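Local coordinates for protein Eps1p (Saccharomyces cerevisiae, PDB 4TW5) that has a thioredoxin domain and a second, probably thioredoxin-like one, with four disulfides over the length modelled here, at residues E134-L144 with T201-I212; K175-F183 with I224-V235. All coordinates share one frame; numbering follows the deposited sequence. Where two conformers were deposited one is given.

Contact 1 (E134-L144 with T201-I212)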
loop_
_atom_site.group_PDB
_atom_site.type_symbol
_atom_site.label_atom_id
_atom_site.label_comp_id
_atom_site.label_asym_id
_atom_site.label_seq_id
_atom_site.Cartn_x
_atom_site.Cartn_y
_atom_site.Cartn_z
ATOM N N GLU A 134 -17.964 -0.858 23.758
ATOM C CA GLU A 134 -16.948 0.013 24.346
ATOM C C GLU A 134 -15.747 0.198 23.410
ATOM O O GLU A 134 -14.888 1.049 23.677
ATOM C CB GLU A 134 -16.459 -0.539 25.699
ATOM C CG GLU A 134 -17.510 -0.542 26.832
ATOM C CD GLU A 134 -18.255 0.786 26.967
ATOM O OE1 GLU A 134 -17.602 1.849 27.043
ATOM O OE2 GLU A 134 -19.506 0.773 26.995
ATOM N N SER A 135 -15.697 -0.587 22.319
ATOM C CA SER A 135 -14.565 -0.584 21.398
ATOM C C SER A 135 -14.374 0.782 20.746
ATOM O O SER A 135 -15.294 1.331 20.192
ATOM C CB SER A 135 -14.769 -1.657 20.329
ATOM O OG SER A 135 -13.777 -1.620 19.321
ATOM N N GLN A 136 -13.171 1.341 20.816
ATOM C CA GLN A 136 -12.957 2.684 20.263
ATOM C C GLN A 136 -12.415 2.704 18.833
ATOM O O GLN A 136 -11.603 1.875 18.431
ATOM C CB GLN A 136 -12.014 3.471 21.169
ATOM C CG GLN A 136 -12.603 3.788 22.529
ATOM C CD GLN A 136 -11.549 4.262 23.532
ATOM O OE1 GLN A 136 -11.101 3.488 24.388
ATOM N NE2 GLN A 136 -11.151 5.530 23.428
ATOM N N TYR A 137 -12.938 3.637 18.050
ATOM C CA TYR A 137 -12.505 3.836 16.685
ATOM C C TYR A 137 -11.116 4.391 16.680
ATOM O O TYR A 137 -10.882 5.472 17.179
ATOM C CB TYR A 137 -13.488 4.750 15.957
ATOM C CG TYR A 137 -13.062 5.218 14.583
ATOM C CD1 TYR A 137 -13.031 4.351 13.499
ATOM C CD2 TYR A 137 -12.768 6.555 14.357
ATOM C CE1 TYR A 137 -12.662 4.799 12.230
ATOM C CE2 TYR A 137 -12.411 7.010 13.098
ATOM C CZ TYR A 137 -12.352 6.125 12.038
ATOM O OH TYR A 137 -11.992 6.591 10.794
ATOM N N LEU A 138 -10.182 3.645 16.116
ATOM C CA LEU A 138 -8.815 4.122 16.051
ATOM C C LEU A 138 -8.421 4.365 14.616
ATOM O O LEU A 138 -8.358 3.429 13.818
ATOM C CB LEU A 138 -7.838 3.111 16.696
ATOM C CG LEU A 138 -8.112 2.649 18.139
ATOM C CD1 LEU A 138 -7.169 1.515 18.542
ATOM C CD2 LEU A 138 -7.985 3.835 19.158
ATOM N N GLU A 139 -8.100 5.616 14.311
ATOM C CA GLU A 139 -7.443 5.939 13.051
ATOM C C GLU A 139 -5.995 5.523 13.178
ATOM O O GLU A 139 -5.509 5.281 14.294
ATOM C CB GLU A 139 -7.531 7.430 12.750
ATOM C CG GLU A 139 -8.951 7.916 12.607
ATOM C CD GLU A 139 -9.017 9.313 12.048
ATOM O OE1 GLU A 139 -7.943 9.872 11.730
ATOM O OE2 GLU A 139 -10.140 9.849 11.936
ATOM N N GLY A 140 -5.301 5.456 12.044
ATOM C CA GLY A 140 -3.933 4.974 12.012
ATOM C C GLY A 140 -3.039 5.708 12.973
ATOM O O GLY A 140 -2.275 5.104 13.725
ATOM N N PHE A 141 -3.169 7.029 12.955
ATOM C CA PHE A 141 -2.412 7.902 13.826
ATOM C C PHE A 141 -2.654 7.580 15.305
ATOM O O PHE A 141 -1.712 7.556 16.106
ATOM C CB PHE A 141 -2.759 9.358 13.534
ATOM C CG PHE A 141 -2.055 10.330 14.434
ATOM C CD1 PHE A 141 -0.740 10.699 14.178
ATOM C CD2 PHE A 141 -2.696 10.854 15.552
ATOM C CE1 PHE A 141 -0.082 11.581 15.012
ATOM C CE2 PHE A 141 -2.043 11.737 16.396
ATOM C CZ PHE A 141 -0.737 12.105 16.127
ATOM N N ASP A 142 -3.911 7.341 15.664
ATOM C CA ASP A 142 -4.280 6.977 17.031
ATOM C C ASP A 142 -3.569 5.704 17.442
ATOM O O ASP A 142 -3.032 5.587 18.552
ATOM C CB ASP A 142 -5.791 6.763 17.135
ATOM C CG ASP A 142 -6.579 8.020 16.812
ATOM O OD1 ASP A 142 -6.184 9.118 17.284
ATOM O OD2 ASP A 142 -7.584 7.900 16.061
ATOM N N PHE A 143 -3.568 4.741 16.531
ATOM C CA PHE A 143 -2.970 3.452 16.820
ATOM C C PHE A 143 -1.450 3.566 16.982
ATOM O O PHE A 143 -0.856 2.811 17.736
ATOM C CB PHE A 143 -3.296 2.421 15.731
ATOM C CG PHE A 143 -2.655 1.079 15.994
ATOM C CD1 PHE A 143 -3.192 0.213 16.931
ATOM C CD2 PHE A 143 -1.480 0.722 15.358
ATOM C CE1 PHE A 143 -2.604 -0.996 17.193
ATOM C CE2 PHE A 143 -0.875 -0.481 15.632
ATOM C CZ PHE A 143 -1.438 -1.337 16.555
ATOM N N LEU A 144 -0.839 4.482 16.227
ATOM C CA LEU A 144 0.593 4.698 16.256
ATOM C C LEU A 144 0.971 5.431 17.552
ATOM O O LEU A 144 1.977 5.123 18.175
ATOM C CB LEU A 144 1.028 5.486 15.010
ATOM C CG LEU A 144 0.927 4.750 13.645
ATOM C CD1 LEU A 144 1.357 5.641 12.500
ATOM C CD2 LEU A 144 1.742 3.441 13.604
ATOM N N THR A 201 -10.418 -1.202 24.553
ATOM C CA THR A 201 -10.511 -1.889 23.263
ATOM C C THR A 201 -10.626 -0.902 22.124
ATOM O O THR A 201 -11.203 0.175 22.301
ATOM C CB THR A 201 -11.709 -2.808 23.194
ATOM O OG1 THR A 201 -12.843 -2.106 23.699
ATOM C CG2 THR A 201 -11.477 -4.057 24.038
ATOM N N GLY A 202 -10.094 -1.289 20.958
ATOM C CA GLY A 202 -10.113 -0.457 19.758
ATOM C C GLY A 202 -10.298 -1.293 18.479
ATOM O O GLY A 202 -9.993 -2.486 18.450
ATOM N N HIS A 203 -10.803 -0.658 17.426
ATOM C CA HIS A 203 -10.939 -1.316 16.144
ATOM C C HIS A 203 -10.327 -0.474 15.043
ATOM O O HIS A 203 -10.436 0.746 15.027
ATOM C CB HIS A 203 -12.411 -1.648 15.856
ATOM C CG HIS A 203 -13.329 -0.491 16.021
ATOM N ND1 HIS A 203 -13.969 -0.223 17.214
ATOM C CD2 HIS A 203 -13.724 0.467 15.152
ATOM C CE1 HIS A 203 -14.691 0.875 17.078
ATOM N NE2 HIS A 203 -14.578 1.300 15.832
ATOM N N VAL A 204 -9.666 -1.160 14.122
ATOM C CA VAL A 204 -8.968 -0.525 13.011
ATOM C C VAL A 204 -9.543 -1.003 11.677
ATOM O O VAL A 204 -9.725 -2.203 11.462
ATOM C CB VAL A 204 -7.458 -0.848 13.059
ATOM C CG1 VAL A 204 -6.721 -0.427 11.732
ATOM C CG2 VAL A 204 -6.829 -0.268 14.317
ATOM N N ASN A 205 -9.843 -0.046 10.808
ATOM C CA ASN A 205 -10.240 -0.315 9.434
ATOM C C ASN A 205 -8.997 -0.473 8.577
ATOM O O ASN A 205 -8.377 0.514 8.186
ATOM C CB ASN A 205 -11.101 0.824 8.893
ATOM C CG ASN A 205 -12.430 0.921 9.586
ATOM O OD1 ASN A 205 -13.415 0.347 9.128
ATOM N ND2 ASN A 205 -12.461 1.618 10.724
ATOM N N CYS A 206 -8.617 -1.707 8.291
ATOM C CA CYS A 206 -7.405 -1.939 7.515
ATOM C C CYS A 206 -7.448 -1.429 6.075
ATOM O O CYS A 206 -6.406 -1.126 5.506
ATOM C CB CYS A 206 -7.068 -3.418 7.532
ATOM S SG CYS A 206 -6.194 -3.793 9.053
ATOM N N GLU A 207 -8.638 -1.319 5.482
ATOM C CA GLU A 207 -8.722 -0.766 4.130
ATOM C C GLU A 207 -8.324 0.710 4.102
ATOM O O GLU A 207 -7.773 1.177 3.111
ATOM C CB GLU A 207 -10.134 -0.939 3.552
ATOM C CG GLU A 207 -10.487 -2.382 3.296
ATOM C CD GLU A 207 -11.756 -2.557 2.486
ATOM O OE1 GLU A 207 -12.134 -1.637 1.720
ATOM O OE2 GLU A 207 -12.399 -3.608 2.654
ATOM N N SER A 208 -8.585 1.419 5.203
ATOM C CA SER A 208 -8.244 2.842 5.358
ATOM C C SER A 208 -6.860 3.056 5.924
ATOM O O SER A 208 -6.414 4.192 6.019
ATOM C CB SER A 208 -9.229 3.544 6.292
ATOM O OG SER A 208 -10.528 3.126 6.004
ATOM N N ASN A 209 -6.217 1.983 6.374
ATOM C CA ASN A 209 -4.878 2.078 6.980
ATOM C C ASN A 209 -3.920 1.038 6.406
ATOM O O ASN A 209 -3.378 0.209 7.141
ATOM C CB ASN A 209 -4.966 1.907 8.502
ATOM C CG ASN A 209 -5.633 3.080 9.169
ATOM O OD1 ASN A 209 -5.023 4.136 9.291
ATOM N ND2 ASN A 209 -6.890 2.909 9.600
ATOM N N PRO A 210 -3.718 1.068 5.078
ATOM C CA PRO A 210 -3.000 -0.039 4.436
ATOM C C PRO A 210 -1.571 -0.200 4.925
ATOM O O PRO A 210 -1.164 -1.335 5.194
ATOM C CB PRO A 210 -3.019 0.321 2.932
ATOM C CG PRO A 210 -3.297 1.786 2.870
ATOM C CD PRO A 210 -4.123 2.107 4.109
ATOM N N THR A 211 -0.822 0.892 5.026
ATOM C CA THR A 211 0.596 0.759 5.334
ATOM C C THR A 211 0.775 0.201 6.741
ATOM O O THR A 211 1.585 -0.695 6.970
ATOM C CB THR A 211 1.360 2.095 5.215
ATOM O OG1 THR A 211 1.217 2.631 3.892
ATOM C CG2 THR A 211 2.841 1.880 5.523
ATOM N N ILE A 212 0.014 0.721 7.684
ATOM C CA ILE A 212 0.055 0.197 9.035
ATOM C C ILE A 212 -0.315 -1.287 9.110
ATOM O O ILE A 212 0.403 -2.080 9.695
ATOM C CB ILE A 212 -0.856 1.003 9.936
ATOM C CG1 ILE A 212 -0.319 2.436 10.012
ATOM C CG2 ILE A 212 -0.930 0.361 11.293
ATOM C CD1 ILE A 212 -1.140 3.348 10.869
HETATM O O HOH W 1 -12.347 1.057 25.197
HETATM O O HOH W 2 -9.655 2.906 11.499
#
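Gln136 and Tyr137 run beside Gly202 and His203 as parallel strands, the edge pairing of a thioredoxin-like sheet, in which strand 200-205 also pairs with strand 155-160. Backbone bonds set the register. Gln136 is used at both ends, its N reaching Thr201 O at 2.7 Å and its O taking His203 N at 2.8 Å, and Leu138 N continues the pattern to His203 O. Where the strands part, water 2 takes over, donating to Leu138 O and accepting from Asn205 N.

The polar side chains meet around His203. With CG wedged between backbone N and carbonyl carbon (chi1 51°), its imidazole folds back over the neighbouring strand: Gln136 O lies over one face, displaced toward the rim, while Ser135 OG comes in at the edge, hydrogen-bonded to ND1 at 2.5 Å. That serine oxygen is also hydrogen-bonded to Trp187 NE1, and His203 NE2 is hydrogen-bonded to Lys166 O, so both ring nitrogens are held.

Apolar packing begins beside the strands, where Leu138 CD1 rests on Gly202 CA at 3.7 Å, and continues between the helices that follow. There the extended end of Ile212 meets Leu144 tip to tip, with CD1 3.7 Å from Leu144 CG, and the same methyl lies 3.4 Å from Gly140 CA. The polar partner at this junction is Asn209, whose ND2 donates to Asn205 O while its OD1 stands 3.0 Å from Gly140 CA.

Contact 2 (K175-F183 with I224-V235)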
loop_
_atom_site.group_PDB
_atom_site.type_symbol
_atom_site.label_atom_id
_atom_site.label_comp_id
_atom_site.label_asym_id
_atom_site.label_seq_id
_atom_site.Cartn_x
_atom_site.Cartn_y
_atom_site.Cartn_z
ATOM N N LYS A 175 -16.417 -8.593 2.796
ATOM C CA LYS A 175 -16.054 -9.407 1.637
ATOM C C LYS A 175 -14.986 -10.466 1.981
ATOM O O LYS A 175 -14.001 -10.182 2.681
ATOM C CB LYS A 175 -15.553 -8.500 0.517
ATOM C CG LYS A 175 -16.522 -7.396 0.123
ATOM C CD LYS A 175 -17.874 -7.986 -0.277
ATOM C CE LYS A 175 -18.914 -6.887 -0.481
ATOM N NZ LYS A 175 -20.259 -7.481 -0.221
ATOM N N ASN A 176 -15.198 -11.689 1.505
ATOM C CA ASN A 176 -14.267 -12.791 1.740
ATOM C C ASN A 176 -13.860 -12.925 3.231
ATOM O O ASN A 176 -12.688 -13.156 3.569
ATOM C CB ASN A 176 -13.037 -12.622 0.844
ATOM C CG ASN A 176 -13.407 -12.524 -0.618
ATOM O OD1 ASN A 176 -14.471 -12.992 -1.010
ATOM N ND2 ASN A 176 -12.543 -11.916 -1.431
ATOM N N CYS A 177 -14.844 -12.769 4.110
ATOM C CA CYS A 177 -14.629 -12.935 5.532
ATOM C C CYS A 177 -15.832 -13.582 6.172
ATOM O O CYS A 177 -16.697 -12.895 6.700
ATOM C CB CYS A 177 -14.348 -11.593 6.215
ATOM S SG CYS A 177 -13.945 -11.751 7.985
ATOM N N ASP A 178 -15.848 -14.910 6.159
ATOM C CA ASP A 178 -16.951 -15.689 6.691
ATOM C C ASP A 178 -17.201 -15.441 8.176
ATOM O O ASP A 178 -18.339 -15.480 8.631
ATOM C CB ASP A 178 -16.693 -17.180 6.479
ATOM C CG ASP A 178 -16.677 -17.577 5.010
ATOM O OD1 ASP A 178 -17.311 -16.883 4.171
ATOM O OD2 ASP A 178 -15.998 -18.581 4.698
ATOM N N LYS A 179 -16.134 -15.191 8.924
ATOM C CA LYS A 179 -16.231 -15.091 10.374
ATOM C C LYS A 179 -16.452 -13.671 10.893
ATOM O O LYS A 179 -16.738 -13.504 12.057
ATOM C CB LYS A 179 -14.979 -15.692 11.020
ATOM C CG LYS A 179 -14.842 -17.195 10.797
ATOM C CD LYS A 179 -13.370 -17.610 10.922
ATOM C CE LYS A 179 -13.154 -19.074 10.610
ATOM N NZ LYS A 179 -11.683 -19.339 10.422
ATOM N N CYS A 180 -16.327 -12.662 10.033
ATOM C CA CYS A 180 -16.389 -11.273 10.465
ATOM C C CYS A 180 -17.663 -10.897 11.253
ATOM O O CYS A 180 -17.599 -10.170 12.254
ATOM C CB CYS A 180 -16.264 -10.342 9.271
ATOM S SG CYS A 180 -14.615 -9.965 8.682
ATOM N N HIS A 181 -18.816 -11.365 10.784
ATOM C CA HIS A 181 -20.089 -11.066 11.429
ATOM C C HIS A 181 -20.208 -11.735 12.792
ATOM O O HIS A 181 -20.646 -11.120 13.758
ATOM C CB HIS A 181 -21.246 -11.502 10.539
ATOM C CG HIS A 181 -22.593 -11.271 11.150
ATOM N ND1 HIS A 181 -23.264 -10.072 11.040
ATOM C CD2 HIS A 181 -23.385 -12.081 11.893
ATOM C CE1 HIS A 181 -24.417 -10.158 11.677
ATOM N NE2 HIS A 181 -24.513 -11.366 12.205
ATOM N N GLU A 182 -19.835 -13.007 12.869
ATOM C CA GLU A 182 -19.788 -13.707 14.146
ATOM C C GLU A 182 -18.878 -12.935 15.116
ATOM O O GLU A 182 -19.170 -12.786 16.307
ATOM C CB GLU A 182 -19.263 -15.135 13.983
ATOM C CG GLU A 182 -19.390 -16.025 15.237
ATOM C CD GLU A 182 -18.786 -17.423 15.052
ATOM O OE1 GLU A 182 -17.733 -17.544 14.392
ATOM O OE2 GLU A 182 -19.366 -18.415 15.550
ATOM N N PHE A 183 -17.745 -12.468 14.605
ATOM C CA PHE A 183 -16.774 -11.849 15.487
ATOM C C PHE A 183 -17.214 -10.460 15.941
ATOM O O PHE A 183 -16.685 -9.964 16.932
ATOM C CB PHE A 183 -15.392 -11.777 14.823
ATOM C CG PHE A 183 -14.258 -11.565 15.809
ATOM C CD1 PHE A 183 -13.903 -12.565 16.693
ATOM C CD2 PHE A 183 -13.584 -10.354 15.877
ATOM C CE1 PHE A 183 -12.886 -12.372 17.607
ATOM C CE2 PHE A 183 -12.553 -10.154 16.802
ATOM C CZ PHE A 183 -12.208 -11.165 17.659
ATOM N N ILE A 224 -8.957 -7.013 -1.300
ATOM C CA ILE A 224 -9.527 -8.211 -1.935
ATOM C C ILE A 224 -8.463 -8.919 -2.797
ATOM O O ILE A 224 -7.775 -8.255 -3.558
ATOM C CB ILE A 224 -10.725 -7.847 -2.883
ATOM C CG1 ILE A 224 -11.912 -7.230 -2.144
ATOM C CG2 ILE A 224 -11.178 -9.069 -3.668
ATOM C CD1 ILE A 224 -12.605 -8.196 -1.219
ATOM N N THR A 225 -8.272 -10.227 -2.644
ATOM C CA THR A 225 -7.486 -11.009 -3.623
ATOM C C THR A 225 -8.196 -12.349 -3.840
ATOM O O THR A 225 -8.751 -12.898 -2.892
ATOM C CB THR A 225 -6.019 -11.286 -3.169
ATOM O OG1 THR A 225 -6.004 -12.075 -1.975
ATOM C CG2 THR A 225 -5.233 -9.996 -2.951
ATOM N N ASN A 226 -8.152 -12.923 -5.040
ATOM C CA ASN A 226 -8.870 -14.189 -5.224
ATOM C C ASN A 226 -8.026 -15.466 -4.962
ATOM O O ASN A 226 -8.501 -16.593 -5.155
ATOM C CB ASN A 226 -9.534 -14.237 -6.612
ATOM C CG ASN A 226 -10.457 -13.027 -6.868
ATOM O OD1 ASN A 226 -10.224 -12.226 -7.782
ATOM N ND2 ASN A 226 -11.510 -12.899 -6.055
ATOM N N HIS A 227 -6.781 -15.287 -4.528
ATOM C CA HIS A 227 -5.963 -16.408 -4.046
ATOM C C HIS A 227 -6.328 -16.809 -2.623
ATOM O O HIS A 227 -6.396 -17.993 -2.321
ATOM C CB HIS A 227 -4.484 -16.090 -4.193
ATOM C CG HIS A 227 -4.106 -15.813 -5.610
ATOM N ND1 HIS A 227 -3.769 -14.554 -6.065
ATOM C CD2 HIS A 227 -4.096 -16.622 -6.697
ATOM C CE1 HIS A 227 -3.517 -14.614 -7.362
ATOM N NE2 HIS A 227 -3.717 -15.854 -7.770
ATOM N N ARG A 228 -6.572 -15.851 -1.737
ATOM C CA ARG A 228 -7.074 -16.262 -0.427
ATOM C C ARG A 228 -8.582 -16.208 -0.455
ATOM O O ARG A 228 -9.179 -15.146 -0.670
ATOM C CB ARG A 228 -6.542 -15.392 0.711
ATOM C CG ARG A 228 -5.067 -15.559 0.977
ATOM C CD ARG A 228 -4.672 -14.738 2.184
ATOM N NE ARG A 228 -3.257 -14.896 2.488
ATOM C CZ ARG A 228 -2.743 -15.958 3.088
ATOM N NH1 ARG A 228 -3.522 -16.976 3.435
ATOM N NH2 ARG A 228 -1.450 -16.002 3.314
ATOM N N ALA A 229 -9.180 -17.369 -0.206
ATOM C CA ALA A 229 -10.627 -17.545 -0.185
ATOM C C ALA A 229 -11.269 -16.714 0.913
ATOM O O ALA A 229 -12.329 -16.100 0.736
ATOM C CB ALA A 229 -10.974 -19.030 0.007
ATOM N N ASP A 230 -10.590 -16.689 2.047
ATOM C CA ASP A 230 -11.176 -16.231 3.278
ATOM C C ASP A 230 -10.133 -15.552 4.153
ATOM O O ASP A 230 -8.958 -15.930 4.159
ATOM C CB ASP A 230 -11.803 -17.422 3.995
ATOM C CG ASP A 230 -12.637 -17.019 5.189
ATOM O OD1 ASP A 230 -13.667 -16.334 5.013
ATOM O OD2 ASP A 230 -12.258 -17.409 6.311
ATOM N N ARG A 231 -10.587 -14.537 4.873
ATOM C CA ARG A 231 -9.776 -13.778 5.803
ATOM C C ARG A 231 -10.517 -13.721 7.132
ATOM O O ARG A 231 -11.748 -13.874 7.180
ATOM C CB ARG A 231 -9.523 -12.371 5.273
ATOM C CG ARG A 231 -9.432 -12.325 3.767
ATOM C CD ARG A 231 -9.337 -10.920 3.265
ATOM N NE ARG A 231 -10.638 -10.289 3.100
ATOM C CZ ARG A 231 -10.773 -9.050 2.664
ATOM N NH1 ARG A 231 -9.692 -8.343 2.368
ATOM N NH2 ARG A 231 -11.969 -8.521 2.522
ATOM N N GLU A 232 -9.774 -13.429 8.190
ATOM C CA GLU A 232 -10.322 -13.315 9.536
ATOM C C GLU A 232 -9.898 -12.013 10.155
ATOM O O GLU A 232 -8.822 -11.512 9.851
ATOM C CB GLU A 232 -9.794 -14.416 10.451
ATOM C CG GLU A 232 -10.345 -15.792 10.305
ATOM C CD GLU A 232 -9.661 -16.721 11.281
ATOM O OE1 GLU A 232 -8.661 -16.261 11.883
ATOM O OE2 GLU A 232 -10.119 -17.881 11.459
ATOM N N PRO A 233 -10.712 -11.488 11.079
ATOM C CA PRO A 233 -10.272 -10.290 11.801
ATOM C C PRO A 233 -9.086 -10.652 12.696
ATOM O O PRO A 233 -8.942 -11.815 13.104
ATOM C CB PRO A 233 -11.513 -9.880 12.604
ATOM C CG PRO A 233 -12.660 -10.654 11.947
ATOM C CD PRO A 233 -12.063 -11.914 11.468
ATOM N N LYS A 234 -8.186 -9.710 12.927
ATOM C CA LYS A 234 -7.051 -10.007 13.799
ATOM C C LYS A 234 -7.141 -9.203 15.082
ATOM O O LYS A 234 -7.759 -8.148 15.105
ATOM C CB LYS A 234 -5.733 -9.727 13.086
ATOM C CG LYS A 234 -5.582 -10.544 11.818
ATOM C CD LYS A 234 -5.431 -12.015 12.113
ATOM C CE LYS A 234 -5.006 -12.730 10.829
ATOM N NZ LYS A 234 -4.666 -14.167 11.040
ATOM N N VAL A 235 -6.516 -9.718 16.139
ATOM C CA VAL A 235 -6.477 -9.096 17.447
ATOM C C VAL A 235 -5.044 -9.039 17.972
ATOM O O VAL A 235 -4.323 -10.037 17.888
ATOM C CB VAL A 235 -7.368 -9.866 18.465
ATOM C CG1 VAL A 235 -7.211 -9.309 19.897
ATOM C CG2 VAL A 235 -8.822 -9.845 18.040
HETATM O O HOH W 3 -9.334 -12.275 -0.522
HETATM O O HOH W 4 -13.278 -15.569 8.327
HETATM O O HOH W 5 -9.787 -18.109 7.826
#
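Cys177 and Cys180, joined as a disulfide in the C-X-X-C motif at the start of helix 180-196, sit against Pro233 just before strand 234-238, where thioredoxin folds usually carry a cis-proline; here the Glu232-Pro233 peptide is trans. Apolar contact starts at the sulfurs, with Cys180 SG 3.9 Å from Pro233 CG. Phe183, its CG anti to the backbone N (chi1 -161°), slides past the same proline and brings CZ to 3.7 Å from Val235 CG2.

Hydrogen bonds hold the chain leading into and between the cysteines. Arg231 N donates to Asn176 O at 2.8 Å, and its side chain, bent at chi3 (-85°), turns the guanidinium edge-on to Lys175 O, which NH2 meets at 2.6 Å from above the carbonyl plane. A nearly straight bond, 178° at the hydrogen, joins Asp178 N to the syn lone pair of Asp230 OD1.

The charged contacts involve Lys179, which forms a salt bridge to Glu232, modelled implausibly short, and a cation-pi contact with Tyr254. Water 4 accepts from Lys179 N and donates to both Asp230 OD2 and Arg231 O, the latter carbonyl lying 3.2 Å from Cys177 SG.

In the fold
Both contacts reach the same five-stranded sheet, about 17 Å apart between centres, and their segments alternate along the chain. Helix 180-196, whose first turn belongs to contact 2, leads into the strand of contact 1, and helix 210-215 of contact 1 is followed in turn by the strand of contact 2. Each is partly buried. Contact 1 is chiefly sheet chemistry at an edge, regular strand pairing backed by a gripped imidazole and closed by aliphatic packing between helices. Contact 2 joins loops around a disulfide, with irregular backbone bonds and more ionic pairs; Arg228 there bridges to Asp249 of a third subunit, whereas Pro210 of contact 1 packs on Thr17 of a second.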